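Local coordinates for protein glutathione synthetase-like effector 30 (Gpa-GSS30-apo) (Globodera pallida, PDB 5OET) that is a nematode effector related to glutathione synthetase, an ATP-dependent ligase that joins gamma-glutamylcysteine to glycine, and is probably neofunctionalized from that housekeeping enzyme, at residues Val308-Asp313 with Ala335-Pro339; Val246-Gly252 with Lys278-Ile284. All blocks are in the same frame, centred on the assembly; numbering follows the deposited sequence.

Contact 1 (Val308-Asp313 with Ala335-Pro339)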
# COMPACT_ATOMS: atom_id res chain seq x y z
N VAL A 308 -9.58 28.70 4.61
CA VAL A 308 -9.26 27.68 3.63
C VAL A 308 -8.53 28.39 2.51
O VAL A 308 -9.11 29.27 1.87
CB VAL A 308 -10.52 26.99 3.09
CG1 VAL A 308 -10.17 26.01 1.99
CG2 VAL A 308 -11.26 26.26 4.20
N ALA A 309 -7.28 28.02 2.29
CA ALA A 309 -6.43 28.61 1.25
C ALA A 309 -6.71 28.01 -0.14
O ALA A 309 -6.74 28.73 -1.14
CB ALA A 309 -4.96 28.43 1.60
N VAL A 310 -6.91 26.69 -0.19
CA VAL A 310 -7.10 25.94 -1.42
C VAL A 310 -8.27 25.02 -1.25
O VAL A 310 -8.33 24.30 -0.27
CB VAL A 310 -5.87 25.06 -1.70
CG1 VAL A 310 -6.01 24.33 -3.04
CG2 VAL A 310 -4.61 25.89 -1.66
N VAL A 311 -9.20 25.01 -2.19
CA VAL A 311 -10.23 23.97 -2.22
C VAL A 311 -9.89 22.97 -3.31
O VAL A 311 -10.06 23.23 -4.50
CB VAL A 311 -11.65 24.52 -2.41
CG1 VAL A 311 -12.65 23.38 -2.46
CG2 VAL A 311 -12.00 25.42 -1.25
N PHE A 312 -9.39 21.81 -2.90
CA PHE A 312 -9.05 20.76 -3.81
C PHE A 312 -10.33 19.94 -4.06
O PHE A 312 -10.77 19.19 -3.20
CB PHE A 312 -7.88 19.97 -3.22
CG PHE A 312 -7.13 19.12 -4.22
CD1 PHE A 312 -6.94 19.50 -5.55
CD2 PHE A 312 -6.57 17.92 -3.80
CE1 PHE A 312 -6.23 18.69 -6.43
CE2 PHE A 312 -5.87 17.10 -4.67
CZ PHE A 312 -5.69 17.48 -5.99
N ASP A 313 -10.96 20.19 -5.21
CA ASP A 313 -12.20 19.52 -5.64
C ASP A 313 -11.88 18.08 -6.10
O ASP A 313 -11.12 17.86 -7.06
CB ASP A 313 -12.92 20.28 -6.79
CG ASP A 313 -14.17 21.10 -6.32
OD1 ASP A 313 -14.93 20.58 -5.49
OD2 ASP A 313 -14.42 22.25 -6.79
N ALA A 335 -10.73 31.48 -1.69
CA ALA A 335 -9.95 30.25 -1.77
C ALA A 335 -9.49 30.00 -3.21
O ALA A 335 -10.20 30.33 -4.16
CB ALA A 335 -10.76 29.06 -1.26
N ILE A 336 -8.29 29.44 -3.36
CA ILE A 336 -7.83 29.04 -4.67
C ILE A 336 -8.59 27.77 -5.03
O ILE A 336 -8.69 26.86 -4.23
CB ILE A 336 -6.32 28.81 -4.69
CG1 ILE A 336 -5.59 30.11 -4.37
CG2 ILE A 336 -5.88 28.28 -6.05
CD1 ILE A 336 -4.09 29.95 -4.20
N LYS A 337 -9.18 27.74 -6.23
CA LYS A 337 -9.92 26.58 -6.75
C LYS A 337 -9.03 25.80 -7.69
O LYS A 337 -8.02 26.32 -8.18
CB LYS A 337 -11.20 27.01 -7.48
CG LYS A 337 -12.43 27.15 -6.59
CD LYS A 337 -12.35 28.35 -5.67
CE LYS A 337 -12.35 29.66 -6.43
NZ LYS A 337 -12.51 30.82 -5.51
N THR A 338 -9.41 24.55 -7.96
CA THR A 338 -8.52 23.55 -8.57
C THR A 338 -9.22 22.69 -9.64
O THR A 338 -9.34 21.48 -9.45
CB THR A 338 -7.99 22.58 -7.48
OG1 THR A 338 -9.08 21.81 -6.94
CG2 THR A 338 -7.26 23.33 -6.32
N PRO A 339 -9.67 23.26 -10.76
CA PRO A 339 -9.58 24.67 -11.06
C PRO A 339 -10.95 25.30 -10.89
O PRO A 339 -11.92 24.61 -10.62
CB PRO A 339 -9.16 24.65 -12.54
CG PRO A 339 -9.81 23.43 -13.09
CD PRO A 339 -10.14 22.51 -11.94
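Two backbone hydrogen bonds tie these segments together at one point: I336 N donates to A309 O at 2.8 Å, and V311 N donates to I336 O, also at 2.8 Å. Both use I336, once as donor through N and once as acceptor through O, and they flank V310, as in a parallel bridge, with the V310 and I336 CA atoms 4.5 Å apart. The same carbonyl takes a CA-H...O contact, V310 CA to I336 O at 3.4 Å. The third hydrogen bond uses a side chain: T338 OG1 donates to V311 O at 3.0 Å, adding a link further along, just ahead of the cis peptide bond before P339. In the fold, 336-337 is a short parallel strand on the edge of the mixed sheet; helix 325-331 lies in the connection from 306-314, consistent with a beta-alpha-beta crossover, although part is not modelled, and strand 246-251 flanks 306-314 on its other side. Apolar packing fills in around the bridge. V311 CG2 rests on A335 CB at 3.8 Å, and V310 CG1 meets T338 CG2 at 3.6 Å. T338 OG1 lies at the edge of the F312 ring, 3.4 Å from F312 CD1. I336 turns its side chain to V160 and M162 of strand 160-173. K337 folds back on its own segment, NZ donating to A335 O at 2.7 Å and to D331 O.

Contact 2 (Val246-Gly252 with Lys278-Ile284)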
# COMPACT_ATOMS: atom_id res chain seq x y z
N VAL A 246 -5.79 26.26 5.86
CA VAL A 246 -5.85 24.83 5.59
C VAL A 246 -6.14 24.60 4.13
O VAL A 246 -6.69 25.45 3.46
CB VAL A 246 -6.97 24.09 6.38
CG1 VAL A 246 -6.89 24.41 7.87
CG2 VAL A 246 -8.39 24.40 5.84
N ILE A 247 -5.84 23.39 3.69
CA ILE A 247 -6.21 22.94 2.37
C ILE A 247 -7.41 21.99 2.50
O ILE A 247 -7.37 21.02 3.26
CB ILE A 247 -5.03 22.24 1.71
CG1 ILE A 247 -3.92 23.25 1.42
CG2 ILE A 247 -5.47 21.57 0.42
CD1 ILE A 247 -2.60 22.59 1.11
N LEU A 248 -8.48 22.27 1.74
CA LEU A 248 -9.70 21.49 1.83
C LEU A 248 -9.73 20.45 0.73
O LEU A 248 -9.54 20.78 -0.44
CB LEU A 248 -10.89 22.41 1.70
CG LEU A 248 -12.25 21.90 2.17
CD1 LEU A 248 -12.22 21.61 3.67
CD2 LEU A 248 -13.32 22.95 1.86
N PHE A 249 -9.92 19.19 1.13
CA PHE A 249 -10.15 18.10 0.18
C PHE A 249 -11.65 17.84 0.25
O PHE A 249 -12.17 17.37 1.30
CB PHE A 249 -9.34 16.85 0.54
CG PHE A 249 -7.89 16.97 0.19
CD1 PHE A 249 -7.06 17.84 0.88
CD2 PHE A 249 -7.35 16.23 -0.82
CE1 PHE A 249 -5.70 17.95 0.57
CE2 PHE A 249 -5.98 16.33 -1.14
CZ PHE A 249 -5.16 17.21 -0.44
N LEU A 250 -12.32 18.16 -0.86
CA LEU A 250 -13.76 18.01 -0.97
C LEU A 250 -14.07 16.75 -1.77
O LEU A 250 -13.70 16.64 -2.93
CB LEU A 250 -14.32 19.25 -1.66
CG LEU A 250 -15.76 19.66 -1.42
CD1 LEU A 250 -16.06 19.80 0.06
CD2 LEU A 250 -16.00 20.98 -2.13
N HIS A 251 -14.74 15.79 -1.12
CA HIS A 251 -15.08 14.49 -1.74
C HIS A 251 -16.58 14.32 -1.83
O HIS A 251 -17.33 15.03 -1.19
CB HIS A 251 -14.46 13.35 -0.93
CG HIS A 251 -12.99 13.24 -1.11
ND1 HIS A 251 -12.43 12.37 -2.01
CD2 HIS A 251 -11.95 13.94 -0.58
CE1 HIS A 251 -11.12 12.51 -2.01
NE2 HIS A 251 -10.80 13.48 -1.18
N GLY A 252 -17.01 13.38 -2.67
CA GLY A 252 -18.40 13.03 -2.82
C GLY A 252 -18.91 12.19 -1.68
O GLY A 252 -20.08 12.27 -1.35
N LYS A 278 -2.08 21.65 7.35
CA LYS A 278 -3.26 20.87 7.67
C LYS A 278 -4.10 20.73 6.40
O LYS A 278 -4.35 21.70 5.69
CB LYS A 278 -4.06 21.49 8.81
CG LYS A 278 -3.35 21.49 10.15
CD LYS A 278 -3.94 22.53 11.12
CE LYS A 278 -3.50 23.96 10.80
NZ LYS A 278 -4.27 25.04 11.50
N CYS A 279 -4.48 19.50 6.13
CA CYS A 279 -5.35 19.15 5.04
C CYS A 279 -6.62 18.63 5.70
O CYS A 279 -6.53 17.74 6.54
CB CYS A 279 -4.70 18.05 4.20
SG CYS A 279 -3.20 18.58 3.31
N ARG A 280 -7.77 19.16 5.34
CA ARG A 280 -9.00 18.78 6.01
C ARG A 280 -9.92 18.07 5.04
O ARG A 280 -10.28 18.62 4.02
CB ARG A 280 -9.65 20.02 6.62
CG ARG A 280 -8.76 20.71 7.62
CD ARG A 280 -8.61 19.92 8.93
NE ARG A 280 -9.18 20.70 10.04
CZ ARG A 280 -10.35 20.49 10.64
NH1 ARG A 280 -11.15 19.48 10.32
NH2 ARG A 280 -10.74 21.32 11.59
N PHE A 281 -10.27 16.83 5.35
CA PHE A 281 -11.10 15.98 4.48
C PHE A 281 -12.55 16.08 4.89
O PHE A 281 -12.90 15.65 5.98
CB PHE A 281 -10.64 14.54 4.52
CG PHE A 281 -9.45 14.29 3.66
CD1 PHE A 281 -8.24 14.90 3.96
CD2 PHE A 281 -9.55 13.50 2.53
CE1 PHE A 281 -7.14 14.70 3.17
CE2 PHE A 281 -8.44 13.29 1.73
CZ PHE A 281 -7.23 13.89 2.05
N ILE A 282 -13.36 16.62 3.98
CA ILE A 282 -14.78 16.87 4.23
C ILE A 282 -15.58 16.33 3.03
O ILE A 282 -15.11 16.44 1.89
CB ILE A 282 -15.00 18.40 4.50
CG1 ILE A 282 -16.23 18.64 5.35
CG2 ILE A 282 -15.11 19.24 3.22
CD1 ILE A 282 -16.49 20.11 5.61
N THR A 283 -16.75 15.74 3.25
CA THR A 283 -17.64 15.47 2.12
C THR A 283 -18.41 16.72 1.81
O THR A 283 -18.48 17.63 2.63
CB THR A 283 -18.69 14.37 2.35
OG1 THR A 283 -19.63 14.79 3.33
CG2 THR A 283 -18.06 13.10 2.76
N ILE A 284 -19.01 16.73 0.62
CA ILE A 284 -19.83 17.85 0.18
C ILE A 284 -21.14 17.96 0.97
O ILE A 284 -21.63 19.07 1.14
CB ILE A 284 -20.05 17.80 -1.35
CG1 ILE A 284 -20.45 19.20 -1.86
CG2 ILE A 284 -21.08 16.75 -1.74
CD1 ILE A 284 -20.52 19.28 -3.36
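Strands 246-251 and 279-283 are the two parallel strands of a beta-alpha-beta unit whose helix, 259-270, packs over the side chains of F249, H251, C279 and F281; the strand axes come within 4.7 Å and cross at -25°. The ladder opens at K278, whose O accepts from I247 N at 3.0 Å, while its NZ forms a salt bridge with E244. C279 comes next, its SG 3.8 Å from F249 CE1 in an oblique sulfur-aromatic contact. R280 then makes two backbone bonds, N to I247 O at 2.8 Å and O from F249 N at 3.0 Å; its side chain lies on the other face, with CG 4.0 Å from V246 CB, and its NH1 forms a salt bridge with E49 of the second subunit, so this strand also touches that subunit. F281 returns to the helix side and lays its ring on F249 in an offset stack, centroids 4.6 Å apart and planes at 7°. F249 CB sits over the F281 ring face as a CH-pi contact, and R263 adds a cation-pi interaction. H251 extends the aromatic cluster, though its ring barely overlaps that of F281. I282 repeats the two-bond pattern, N to F249 O at 3.0 Å and O from H251 N at 3.1 Å, and its CG2 presses against L250 CD1 at 3.3 Å and L248 CD1 at 3.8 Å. T283 brings its CA within 3.4 Å of H251 O, and that same H251 O accepts the last rung from I284 N at 3.0 Å, bent to 139° at the hydrogen.

Overall arrangement
Both contacts belong to one mixed sheet, with strands 246-251 and 306-314 as neighbours between their outer partners, 279-283 and 336-337. Their centres are 10 Å apart, and they meet directly: F312 N to L248 O at 2.7 Å and V310 O to L248 N at 2.9 Å are probable hydrogen bonds, while the F312 and F249 rings meet nearly at right angles. Contact 1 is the more buried, a brief pairing finished by a threonine hydroxyl and packed against strand 160-173 of the other mixed sheet. Contact 2 is a full parallel ladder, only partly buried, where aromatic stacking faces a helix and charged K278 and R280 pair with E244 and with E49 of the second subunit.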